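Local structure of carbohydrate deacetylase Agd3 (Neosartorya fumigata, 6NWZ) at residues 271-277 / 547-553; 336-342 / 396-400; 469-475 / 604-609; 494-498 / 509-514. The protein probably removes N-acetyl groups from galactosaminogalactan, the exopolysaccharide of the fungal biofilm, as a metal-binding carbohydrate deacetylase. All blocks are in the same frame, centred on the assembly; numbering follows the deposited sequence.

Contact 1: residues 271-277 / 547-553; sequences FRITVED and QANLRNA
The two backbones draw together toward Asp-277 and Ala-553, whose CA atoms lie 4.7 Å apart where the loop after strand 542-546 meets the first turn of helix 275-289. That turn is closed by a capping box: Thr-274 OG1 accepts from Asp-277 N, and Asp-277 OD2 answers by taking Thr-274 N on its anti lone pair. The other carboxylate oxygen works across the contact. Asp-277 OD1 receives Ala-553 N at 2.7 Å, nearly in line with its C-O bond, and Asn-552 N at 3.0 Å from well above the carboxylate plane. One aspartate thus closes the helix start and holds the loop to it.

At the far end, Gln-547 bends sharply at chi2 (90°) and presents its amide to the chain passing by. Its OE1 accepts from Ile-273 N at 3.0 Å in the carbonyl plane, while NE2 gives a longer bond to Phe-271 O. The same side chain packs on Asp-256, a zinc ligand from strand 252-257, which probably places it in the second shell of that metal site. Between these polar ends, Arg-551 runs extended over one face of the Phe-271 ring, its guanidinium only 26° from the ring plane; NH1 goes to Asp-501 and NH2 to Asp-554, both in salt bridges. Ile-273 CD1 meets Leu-550 CB at 3.6 Å, next to Ile-254 and Met-257 of the same strand. Asn-552 ND2 ties the two segments together through Asp-277 O at 2.8 Å and also holds its own loop through Leu-550 O at 2.9 Å, both bonds nearly straight.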
# COMPACT_ATOMS: atom_id res chain seq x y z
N PHE A 271 13.45 -24.02 14.95
CA PHE A 271 12.38 -24.53 14.11
C PHE A 271 12.76 -24.42 12.64
O PHE A 271 13.37 -23.43 12.21
CB PHE A 271 11.06 -23.79 14.35
CG PHE A 271 9.93 -24.29 13.50
CD1 PHE A 271 9.34 -25.52 13.78
CD2 PHE A 271 9.49 -23.57 12.42
CE1 PHE A 271 8.31 -26.00 12.99
CE2 PHE A 271 8.46 -24.04 11.62
CZ PHE A 271 7.87 -25.26 11.91
N ARG A 272 12.40 -25.45 11.88
CA ARG A 272 12.49 -25.47 10.42
C ARG A 272 11.18 -26.01 9.88
O ARG A 272 10.74 -27.09 10.27
CB ARG A 272 13.65 -26.34 9.93
CG ARG A 272 13.82 -26.36 8.42
CD ARG A 272 14.96 -27.29 8.02
NE ARG A 272 15.46 -27.03 6.67
CZ ARG A 272 15.21 -27.80 5.61
NH1 ARG A 272 14.46 -28.88 5.75
NH2 ARG A 272 15.71 -27.49 4.43
N ILE A 273 10.55 -25.24 8.99
CA ILE A 273 9.23 -25.58 8.45
C ILE A 273 9.28 -26.99 7.87
O ILE A 273 10.32 -27.44 7.36
CB ILE A 273 8.79 -24.54 7.40
CG1 ILE A 273 7.26 -24.50 7.30
CG2 ILE A 273 9.43 -24.81 6.04
CD1 ILE A 273 6.59 -23.91 8.52
N THR A 274 8.17 -27.72 7.96
CA THR A 274 8.12 -29.11 7.51
C THR A 274 7.19 -29.25 6.31
O THR A 274 6.50 -28.31 5.90
CB THR A 274 7.67 -30.04 8.64
OG1 THR A 274 6.31 -29.74 9.00
CG2 THR A 274 8.55 -29.85 9.86
N VAL A 275 7.17 -30.46 5.75
CA VAL A 275 6.28 -30.75 4.63
C VAL A 275 4.83 -30.71 5.08
O VAL A 275 3.95 -30.23 4.35
CB VAL A 275 6.65 -32.11 4.00
CG1 VAL A 275 5.55 -32.59 3.07
CG2 VAL A 275 7.98 -32.00 3.26
N GLU A 276 4.54 -31.21 6.28
CA GLU A 276 3.17 -31.16 6.79
C GLU A 276 2.72 -29.71 6.98
O GLU A 276 1.58 -29.35 6.64
CB GLU A 276 3.05 -31.94 8.10
CG GLU A 276 3.37 -33.43 7.99
CD GLU A 276 4.86 -33.73 7.98
OE1 GLU A 276 5.67 -32.82 8.28
OE2 GLU A 276 5.24 -34.87 7.65
N ASP A 277 3.60 -28.87 7.52
CA ASP A 277 3.31 -27.44 7.64
C ASP A 277 2.94 -26.85 6.29
O ASP A 277 1.92 -26.16 6.16
CB ASP A 277 4.53 -26.71 8.21
CG ASP A 277 4.68 -26.90 9.71
OD1 ASP A 277 3.66 -26.88 10.43
OD2 ASP A 277 5.83 -27.07 10.17
N GLN A 547 10.01 -17.86 7.64
CA GLN A 547 9.58 -19.25 7.49
C GLN A 547 9.02 -19.81 8.79
O GLN A 547 8.08 -20.61 8.76
CB GLN A 547 10.74 -20.11 6.98
CG GLN A 547 11.94 -20.19 7.92
CD GLN A 547 11.86 -21.34 8.91
OE1 GLN A 547 11.17 -22.33 8.68
NE2 GLN A 547 12.57 -21.20 10.03
N ALA A 548 9.57 -19.40 9.93
CA ALA A 548 9.08 -19.90 11.21
C ALA A 548 7.63 -19.50 11.46
O ALA A 548 6.95 -20.16 12.25
CB ALA A 548 9.96 -19.40 12.35
N ASN A 549 7.14 -18.45 10.79
CA ASN A 549 5.77 -17.98 11.01
C ASN A 549 4.72 -18.89 10.39
O ASN A 549 3.53 -18.72 10.68
CB ASN A 549 5.59 -16.57 10.45
CG ASN A 549 6.61 -15.58 10.99
OD1 ASN A 549 6.95 -14.60 10.32
ND2 ASN A 549 7.11 -15.83 12.19
N LEU A 550 5.12 -19.84 9.54
CA LEU A 550 4.16 -20.71 8.87
C LEU A 550 3.85 -21.98 9.65
O LEU A 550 3.11 -22.83 9.16
CB LEU A 550 4.69 -21.09 7.47
CG LEU A 550 5.10 -19.97 6.51
CD1 LEU A 550 5.30 -20.53 5.11
CD2 LEU A 550 4.09 -18.85 6.49
N ARG A 551 4.39 -22.12 10.87
CA ARG A 551 4.17 -23.32 11.65
C ARG A 551 2.69 -23.49 11.97
O ARG A 551 2.10 -22.64 12.63
CB ARG A 551 4.99 -23.28 12.94
CG ARG A 551 5.01 -24.61 13.67
CD ARG A 551 5.31 -24.45 15.14
NE ARG A 551 5.55 -25.73 15.79
CZ ARG A 551 6.69 -26.09 16.36
NH1 ARG A 551 7.71 -25.24 16.40
NH2 ARG A 551 6.81 -27.28 16.92
N ASN A 552 2.11 -24.58 11.49
CA ASN A 552 0.68 -24.85 11.69
C ASN A 552 0.35 -26.32 11.91
O ASN A 552 -0.62 -26.61 12.63
CB ASN A 552 -0.13 -24.33 10.48
CG ASN A 552 0.11 -25.15 9.23
OD1 ASN A 552 -0.63 -26.10 8.95
ND2 ASN A 552 1.13 -24.79 8.46
N ALA A 553 1.11 -27.26 11.34
CA ALA A 553 0.70 -28.66 11.35
C ALA A 553 0.57 -29.21 12.77
O ALA A 553 -0.23 -30.11 13.01
CB ALA A 553 1.69 -29.50 10.55

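Contact 2: residues 336-342 / 396-400; sequences TPLEFKK and NNATY. With NAG (2-acetamido-2-deoxy-beta-D-glucopyranose), chain B.
Three oxygens grip Lys-342 NZ: Ala-398 O across the contact at 3.1 Å, and beyond it Thr-346 O and the carboxylate of Asp-442, its salt-bridge partner. A bend at chi3 (77°) turns the amine toward Ala-398 O, after the chain has crossed Asn-397 at about a right angle with CG beside OD1.

At the other end Asn-396 ND2 donates to Thr-336 OG1 at 3.1 Å, close to its own amide plane. That hydroxyl in turn donates to Pro-337 O, from above the carbonyl plane. Pro-337 to Phe-340 form a type II beta turn, and a water joins it to the other segment, accepting from Asn-396 ND2 at 3.0 Å and from Glu-339 N. Asn-396 OD1 looks the other way, to Gly-437 N.

Asn-397 opens an N-glycosylation sequon, Asn-Ala-Thr, and its ND2 is bonded to C1 of the first N-acetylglucosamine (NAG). Thr-336 CG2 lies 3.7 Å from Asn-397 CB and 3.4 Å from NAG O7. Phe-340 turns its ring edge to the 396-397 backbone, with CD2 3.3 Å from Asn-396 O. Thr-399 N-caps helix 400-417, its OG1 bonded to Asp-402 N and also to Asp-349 OD1.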
# COMPACT_ATOMS: atom_id res chain seq x y z
N THR A 336 27.34 -5.21 12.08
CA THR A 336 27.71 -3.82 11.99
C THR A 336 26.56 -2.94 12.48
O THR A 336 25.42 -3.40 12.57
CB THR A 336 28.07 -3.46 10.55
OG1 THR A 336 26.87 -3.41 9.76
CG2 THR A 336 29.01 -4.51 9.96
N PRO A 337 26.84 -1.68 12.82
CA PRO A 337 25.74 -0.75 13.10
C PRO A 337 24.79 -0.69 11.92
O PRO A 337 25.18 -0.87 10.76
CB PRO A 337 26.45 0.59 13.32
CG PRO A 337 27.82 0.21 13.78
CD PRO A 337 28.16 -1.06 13.05
N LEU A 338 23.51 -0.46 12.22
CA LEU A 338 22.54 -0.29 11.15
C LEU A 338 22.95 0.88 10.25
O LEU A 338 23.59 1.84 10.70
CB LEU A 338 21.14 -0.04 11.74
CG LEU A 338 19.93 -0.54 10.95
CD1 LEU A 338 19.84 -2.05 11.00
CD2 LEU A 338 18.65 0.08 11.46
N GLU A 339 22.61 0.77 8.97
CA GLU A 339 22.94 1.79 7.96
C GLU A 339 24.45 1.96 7.79
O GLU A 339 24.91 3.03 7.37
CB GLU A 339 22.29 3.14 8.29
CG GLU A 339 20.90 3.10 8.91
CD GLU A 339 19.85 2.53 7.99
OE1 GLU A 339 18.79 2.11 8.50
OE2 GLU A 339 20.07 2.51 6.76
N PHE A 340 25.24 0.94 8.11
CA PHE A 340 26.68 1.05 7.98
C PHE A 340 27.09 1.02 6.51
O PHE A 340 26.81 0.05 5.80
CB PHE A 340 27.37 -0.08 8.75
CG PHE A 340 28.81 -0.28 8.38
CD1 PHE A 340 29.78 0.59 8.83
CD2 PHE A 340 29.19 -1.35 7.58
CE1 PHE A 340 31.11 0.40 8.49
CE2 PHE A 340 30.52 -1.54 7.24
CZ PHE A 340 31.48 -0.66 7.70
N LYS A 341 27.75 2.09 6.07
CA LYS A 341 28.26 2.18 4.70
C LYS A 341 29.70 1.66 4.68
O LYS A 341 30.60 2.27 5.27
CB LYS A 341 28.20 3.62 4.19
CG LYS A 341 28.88 3.85 2.86
CD LYS A 341 28.62 5.26 2.36
CE LYS A 341 29.58 5.66 1.26
NZ LYS A 341 29.56 4.71 0.11
N LYS A 342 29.91 0.53 4.01
CA LYS A 342 31.24 -0.06 3.97
C LYS A 342 32.13 0.72 3.01
O LYS A 342 31.71 0.99 1.87
CB LYS A 342 31.18 -1.52 3.54
CG LYS A 342 32.48 -2.27 3.80
CD LYS A 342 32.65 -3.47 2.88
CE LYS A 342 33.08 -3.02 1.49
NZ LYS A 342 33.52 -4.17 0.64
N ASN A 396 26.55 -6.16 5.06
CA ASN A 396 26.87 -4.78 5.41
C ASN A 396 28.36 -4.50 5.33
O ASN A 396 28.76 -3.38 4.99
CB ASN A 396 26.35 -4.46 6.81
CG ASN A 396 24.88 -4.11 6.83
OD1 ASN A 396 24.21 -4.18 5.80
ND2 ASN A 396 24.37 -3.73 7.99
N ASN A 397 29.20 -5.50 5.62
CA ASN A 397 30.65 -5.36 5.64
C ASN A 397 31.32 -6.46 4.82
O ASN A 397 32.53 -6.68 4.95
CB ASN A 397 31.17 -5.36 7.08
CG ASN A 397 32.58 -4.79 7.21
OD1 ASN A 397 33.10 -4.14 6.30
ND2 ASN A 397 33.19 -5.03 8.36
N ALA A 398 30.55 -7.17 3.99
CA ALA A 398 31.09 -8.28 3.21
C ALA A 398 31.84 -7.76 1.99
O ALA A 398 31.76 -6.59 1.62
CB ALA A 398 29.97 -9.22 2.79
N THR A 399 32.57 -8.67 1.35
CA THR A 399 33.36 -8.35 0.17
C THR A 399 32.55 -8.59 -1.10
O THR A 399 31.50 -9.23 -1.09
CB THR A 399 34.63 -9.20 0.13
OG1 THR A 399 34.26 -10.58 0.15
CG2 THR A 399 35.50 -8.90 1.33
N TYR A 400 33.07 -8.07 -2.21
CA TYR A 400 32.47 -8.37 -3.51
C TYR A 400 32.50 -9.87 -3.78
O TYR A 400 31.51 -10.44 -4.26
CB TYR A 400 33.20 -7.61 -4.62
CG TYR A 400 32.70 -7.91 -6.02
CD1 TYR A 400 33.14 -9.03 -6.71
CD2 TYR A 400 31.79 -7.08 -6.64
CE1 TYR A 400 32.69 -9.31 -7.98
CE2 TYR A 400 31.33 -7.35 -7.92
CZ TYR A 400 31.79 -8.47 -8.58
OH TYR A 400 31.35 -8.77 -9.85
C1 NAG B . 34.52 -4.57 8.67
C2 NAG B . 34.67 -4.48 10.19
C3 NAG B . 36.11 -4.14 10.57
C4 NAG B . 37.08 -5.12 9.93
C5 NAG B . 36.86 -5.12 8.42
C6 NAG B . 37.73 -6.11 7.69
C7 NAG B . 32.54 -3.81 11.22
C8 NAG B . 31.73 -2.66 11.75
N2 NAG B . 33.75 -3.49 10.74
O3 NAG B . 36.24 -4.17 11.99
O4 NAG B . 38.42 -4.73 10.21
O5 NAG B . 35.50 -5.48 8.14
O6 NAG B . 37.68 -7.40 8.29
O7 NAG B . 32.12 -4.96 11.22
O HOH W 1 22.24 -1.65 8.21

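Contact 3: residues 469-475 / 604-609; sequences NAMWPYF and RYQRDQ
An aromatic cluster of Trp-472, Phe-475 and Tyr-605 joins a loop and its short strand to residues 604-609 on helix 594-607. Tyr-605 is the middle ring. It swings out on the far side from the backbone N (chi1 167°), which sets its CD1 edge against the face of Trp-472 in a T-shaped pair, the planes at 90° and the six-membered centroids 4.9 Å apart. Tyr-605 CA adds a CH-pi contact over the five-membered ring. On its own face Tyr-605 receives the edge of Phe-475, whose CE2 stands over the ring centre, in a more inclined edge-to-face pair with centroids 5.2 Å apart. Gln-609 NE2, donating to Tyr-605 O, rests on the same face of Trp-472 as Tyr-605, while Asn-469 CB covers the opposite face.

Trp-472 NE1 gives a nearly straight, in-plane bond of 2.8 Å to Asp-608 OD2, reaching it on the anti side. The syn side of that oxygen goes to Arg-604 NE at 2.6 Å, a salt bridge within 604-609, so a single carboxylate oxygen orients both indole and guanidinium. Met-471 CB lies over the centre of that guanidinium, and CG approaches NH1 at 3.6 Å. Asn-469 OD1 accepts from Met-471 N, an Asx turn.

Arg-604 NH2 reaches Asn-45 O in helix 34-47, where Met-471 also packs on Asn-45 and Ala-46. Tyr-474 makes backbone hydrogen bonds with Val-488 of strand 487-492, and Pro-473 rests between that strand and Phe-601 of helix 594-607.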
# COMPACT_ATOMS: atom_id res chain seq x y z
N ASN A 469 8.18 11.15 -2.53
CA ASN A 469 6.83 10.66 -2.77
C ASN A 469 6.76 9.23 -2.26
O ASN A 469 7.56 8.39 -2.68
CB ASN A 469 6.46 10.73 -4.25
CG ASN A 469 4.99 10.44 -4.50
OD1 ASN A 469 4.36 9.63 -3.81
ND2 ASN A 469 4.42 11.10 -5.50
N ALA A 470 5.80 8.96 -1.38
CA ALA A 470 5.70 7.63 -0.79
C ALA A 470 5.40 6.57 -1.84
O ALA A 470 5.75 5.40 -1.65
CB ALA A 470 4.62 7.63 0.29
N MET A 471 4.76 6.96 -2.94
CA MET A 471 4.40 6.03 -4.00
C MET A 471 5.59 5.62 -4.86
O MET A 471 5.41 4.83 -5.78
CB MET A 471 3.31 6.64 -4.88
CG MET A 471 2.07 7.09 -4.11
SD MET A 471 1.07 5.73 -3.44
CE MET A 471 0.47 6.48 -1.93
N TRP A 472 6.80 6.15 -4.57
CA TRP A 472 7.98 5.89 -5.38
C TRP A 472 8.96 4.99 -4.64
O TRP A 472 9.03 5.00 -3.41
CB TRP A 472 8.70 7.19 -5.75
CG TRP A 472 7.88 8.14 -6.57
CD1 TRP A 472 6.68 7.89 -7.17
CD2 TRP A 472 8.21 9.50 -6.88
NE1 TRP A 472 6.24 9.01 -7.83
CE2 TRP A 472 7.16 10.01 -7.67
CE3 TRP A 472 9.28 10.34 -6.56
CZ2 TRP A 472 7.16 11.32 -8.15
CZ3 TRP A 472 9.28 11.63 -7.04
CH2 TRP A 472 8.22 12.11 -7.82
N PRO A 473 9.74 4.19 -5.37
CA PRO A 473 10.84 3.46 -4.74
C PRO A 473 12.05 4.36 -4.54
O PRO A 473 12.18 5.42 -5.16
CB PRO A 473 11.14 2.35 -5.75
CG PRO A 473 10.81 2.98 -7.07
CD PRO A 473 9.63 3.89 -6.81
N TYR A 474 12.93 3.93 -3.65
CA TYR A 474 14.19 4.61 -3.40
C TYR A 474 15.24 4.09 -4.38
O TYR A 474 15.27 2.90 -4.69
CB TYR A 474 14.64 4.39 -1.95
CG TYR A 474 16.07 4.81 -1.68
CD1 TYR A 474 16.39 6.13 -1.38
CD2 TYR A 474 17.10 3.88 -1.70
CE1 TYR A 474 17.70 6.51 -1.13
CE2 TYR A 474 18.41 4.25 -1.45
CZ TYR A 474 18.71 5.57 -1.16
OH TYR A 474 20.01 5.94 -0.91
N PHE A 475 16.09 4.99 -4.86
CA PHE A 475 17.15 4.65 -5.80
C PHE A 475 18.49 4.89 -5.14
O PHE A 475 18.76 5.99 -4.65
CB PHE A 475 17.02 5.45 -7.10
CG PHE A 475 15.82 5.09 -7.92
CD1 PHE A 475 15.82 3.93 -8.69
CD2 PHE A 475 14.68 5.88 -7.91
CE1 PHE A 475 14.72 3.58 -9.46
CE2 PHE A 475 13.57 5.54 -8.67
CZ PHE A 475 13.59 4.39 -9.45
N ARG A 604 5.09 3.76 -12.06
CA ARG A 604 4.46 4.85 -11.31
C ARG A 604 5.40 6.03 -11.18
O ARG A 604 5.01 7.18 -11.41
CB ARG A 604 4.03 4.36 -9.93
CG ARG A 604 3.66 5.48 -8.96
CD ARG A 604 2.42 6.21 -9.43
NE ARG A 604 2.30 7.54 -8.85
CZ ARG A 604 1.43 7.88 -7.90
NH1 ARG A 604 0.59 6.97 -7.42
NH2 ARG A 604 1.40 9.12 -7.44
N TYR A 605 6.66 5.76 -10.84
CA TYR A 605 7.63 6.84 -10.68
C TYR A 605 7.88 7.55 -12.00
O TYR A 605 8.05 8.78 -12.03
CB TYR A 605 8.93 6.29 -10.10
CG TYR A 605 10.09 7.25 -10.19
CD1 TYR A 605 10.27 8.24 -9.23
CD2 TYR A 605 11.02 7.17 -11.22
CE1 TYR A 605 11.33 9.13 -9.31
CE2 TYR A 605 12.08 8.05 -11.31
CZ TYR A 605 12.23 9.02 -10.35
OH TYR A 605 13.29 9.90 -10.43
N GLN A 606 7.90 6.81 -13.11
CA GLN A 606 8.27 7.40 -14.39
C GLN A 606 7.14 8.26 -14.96
O GLN A 606 7.37 9.40 -15.37
CB GLN A 606 8.67 6.31 -15.38
CG GLN A 606 10.06 5.74 -15.11
CD GLN A 606 10.48 4.74 -16.16
OE1 GLN A 606 9.65 4.22 -16.91
NE2 GLN A 606 11.77 4.45 -16.21
N ARG A 607 5.91 7.73 -15.00
CA ARG A 607 4.80 8.51 -15.53
C ARG A 607 4.50 9.74 -14.70
O ARG A 607 3.88 10.68 -15.21
CB ARG A 607 3.54 7.64 -15.65
CG ARG A 607 2.96 7.18 -14.33
CD ARG A 607 1.62 6.51 -14.53
NE ARG A 607 1.11 5.93 -13.30
CZ ARG A 607 1.34 4.68 -12.91
NH1 ARG A 607 2.07 3.87 -13.68
NH2 ARG A 607 0.85 4.23 -11.77
N ASP A 608 4.90 9.76 -13.42
CA ASP A 608 4.73 10.96 -12.62
C ASP A 608 5.67 12.08 -13.05
O ASP A 608 5.45 13.24 -12.68
CB ASP A 608 4.94 10.64 -11.13
CG ASP A 608 3.78 9.89 -10.51
OD1 ASP A 608 2.75 9.68 -11.20
OD2 ASP A 608 3.89 9.50 -9.33
N GLN A 609 6.72 11.76 -13.81
CA GLN A 609 7.64 12.76 -14.33
C GLN A 609 7.19 13.35 -15.66
O GLN A 609 7.82 14.30 -16.14
CB GLN A 609 9.04 12.17 -14.49
CG GLN A 609 9.51 11.33 -13.31
CD GLN A 609 9.59 12.12 -12.02
OE1 GLN A 609 9.86 13.32 -12.02
NE2 GLN A 609 9.37 11.44 -10.90

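Contact 4: residues 494-498 / 509-514; sequences TRIYY and EWIDTS
Glu-509 meets Tyr-497 first, its extended chain laid so that CG sits over one face of the phenol ring and OE1 comes within 3.2 Å of Tyr-497 CB. The opposite face of that ring lies against Arg-495 O, which holds the tyrosine between its own loop and the helix 503-513. Next comes Trp-510, whose CB faces the edge of Tyr-497, 3.8 Å from CE2. Its indole takes Arg-495 CD over its face, 3.5 Å from NE1. The guanidinium stands at 90° to the indole plane and continues to Glu-527 of helix 520-536 in a salt bridge. Thr-513 N and OG1 both donate to Glu-509 O, from opposite faces of that carbonyl. Ser-514 OG ends the walk 3.7 Å from Tyr-497 OH, too long for a bond.

The loop folds back on the helix that follows it, with the Cys-500 to Cys-505 disulfide between the two segments in sequence. Arg-495 NE and Trp-510 NE1 are both donors and cannot bond each other, so the segments are held by packing of ring and aliphatic atoms, with the Glu-509 carboxylate beside Tyr-497; the arginine, its NH1 directed to Glu-527, lies about 5 Å from the zinc ligand Asp-530 (side chain to side chain).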
# COMPACT_ATOMS: atom_id res chain seq x y z
N THR A 494 5.88 -6.29 10.42
CA THR A 494 4.73 -6.59 11.26
C THR A 494 5.21 -7.08 12.62
O THR A 494 6.39 -7.39 12.81
CB THR A 494 3.82 -7.65 10.61
OG1 THR A 494 4.54 -8.88 10.51
CG2 THR A 494 3.40 -7.20 9.23
N ARG A 495 4.28 -7.14 13.57
CA ARG A 495 4.55 -7.71 14.88
C ARG A 495 4.57 -9.23 14.87
O ARG A 495 4.73 -9.85 15.94
CB ARG A 495 3.51 -7.20 15.89
CG ARG A 495 3.64 -5.72 16.18
CD ARG A 495 2.37 -5.14 16.77
NE ARG A 495 2.46 -3.68 16.91
CZ ARG A 495 2.15 -2.82 15.94
NH1 ARG A 495 1.73 -3.26 14.76
NH2 ARG A 495 2.27 -1.52 16.16
N ILE A 496 4.40 -9.85 13.71
CA ILE A 496 4.69 -11.27 13.53
C ILE A 496 6.19 -11.38 13.29
O ILE A 496 6.66 -11.23 12.15
CB ILE A 496 3.88 -11.88 12.38
CG1 ILE A 496 2.39 -11.54 12.52
CG2 ILE A 496 4.07 -13.39 12.33
CD1 ILE A 496 1.77 -12.03 13.81
N TYR A 497 6.95 -11.62 14.35
CA TYR A 497 8.39 -11.42 14.31
C TYR A 497 9.11 -12.59 13.64
O TYR A 497 8.60 -13.72 13.57
CB TYR A 497 8.93 -11.20 15.72
CG TYR A 497 8.39 -9.96 16.38
CD1 TYR A 497 8.75 -8.69 15.93
CD2 TYR A 497 7.50 -10.04 17.45
CE1 TYR A 497 8.25 -7.54 16.52
CE2 TYR A 497 7.00 -8.90 18.05
CZ TYR A 497 7.38 -7.65 17.58
OH TYR A 497 6.89 -6.50 18.17
N TYR A 498 10.32 -12.31 13.16
CA TYR A 498 11.04 -13.24 12.29
C TYR A 498 11.43 -14.52 13.01
O TYR A 498 11.62 -15.56 12.37
CB TYR A 498 12.29 -12.57 11.73
CG TYR A 498 13.49 -12.65 12.65
CD1 TYR A 498 13.61 -11.80 13.75
CD2 TYR A 498 14.51 -13.57 12.42
CE1 TYR A 498 14.71 -11.87 14.60
CE2 TYR A 498 15.61 -13.64 13.26
CZ TYR A 498 15.71 -12.79 14.34
OH TYR A 498 16.80 -12.87 15.18
N GLU A 509 7.62 -11.33 22.54
CA GLU A 509 8.57 -10.39 21.96
C GLU A 509 7.95 -9.01 21.76
O GLU A 509 8.64 -7.99 21.91
CB GLU A 509 9.10 -10.94 20.64
CG GLU A 509 10.41 -10.34 20.19
CD GLU A 509 11.02 -11.10 19.03
OE1 GLU A 509 10.35 -11.99 18.49
OE2 GLU A 509 12.18 -10.80 18.67
N TRP A 510 6.67 -8.96 21.41
CA TRP A 510 5.97 -7.69 21.30
C TRP A 510 5.91 -6.99 22.66
O TRP A 510 6.07 -5.77 22.74
CB TRP A 510 4.57 -7.92 20.74
CG TRP A 510 3.67 -6.73 20.66
CD1 TRP A 510 3.96 -5.51 20.11
CD2 TRP A 510 2.32 -6.66 21.11
NE1 TRP A 510 2.87 -4.68 20.21
CE2 TRP A 510 1.85 -5.36 20.81
CE3 TRP A 510 1.46 -7.56 21.74
CZ2 TRP A 510 0.56 -4.95 21.13
CZ3 TRP A 510 0.18 -7.15 22.05
CH2 TRP A 510 -0.26 -5.85 21.75
N ILE A 511 5.67 -7.75 23.72
CA ILE A 511 5.63 -7.17 25.06
C ILE A 511 7.01 -6.69 25.48
O ILE A 511 7.16 -5.60 26.03
CB ILE A 511 5.06 -8.19 26.06
CG1 ILE A 511 3.55 -8.38 25.84
CG2 ILE A 511 5.35 -7.76 27.49
CD1 ILE A 511 2.97 -9.52 26.65
N ASP A 512 8.04 -7.50 25.21
CA ASP A 512 9.38 -7.21 25.72
C ASP A 512 10.04 -6.04 24.99
O ASP A 512 10.78 -5.27 25.61
CB ASP A 512 10.26 -8.45 25.61
CG ASP A 512 9.71 -9.64 26.40
OD1 ASP A 512 8.68 -9.47 27.09
OD2 ASP A 512 10.31 -10.73 26.32
N THR A 513 9.79 -5.89 23.69
CA THR A 513 10.53 -4.94 22.87
C THR A 513 9.66 -3.79 22.36
O THR A 513 10.07 -3.08 21.44
CB THR A 513 11.19 -5.66 21.70
OG1 THR A 513 10.20 -5.99 20.72
CG2 THR A 513 11.85 -6.94 22.19
N SER A 514 8.48 -3.60 22.93
CA SER A 514 7.57 -2.54 22.47
C SER A 514 6.64 -2.16 23.61
O SER A 514 6.81 -2.61 24.75
CB SER A 514 6.78 -2.99 21.24
OG SER A 514 7.63 -3.53 20.24

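Overall arrangement
All four contacts lie in the deacetylase domain. Contacts 1 and 4 are neighbours that touch: Asn-549 ND2 probably donates to Tyr-497 O at 2.9 Å, and Asn-549 packs against Ile-496. Both lie near zinc ligands, but different ones: Gln-547 of contact 1 beside Asp-256 and His-546, about 8 Å from a zinc, and Arg-495 of contact 4 beside Asp-530, about 6 Å from one (side chain to metal in each case). Contact 2, nested along the chain inside the loop that contact 1 closes, carries its glycan; its Asn-396 side chain lies near the zinc ligand Glu-394 and about 8 Å from a zinc. Contact 3 approaches contact 2 to about 8 Å between nearest atoms, but stays about 23 Å from contact 1.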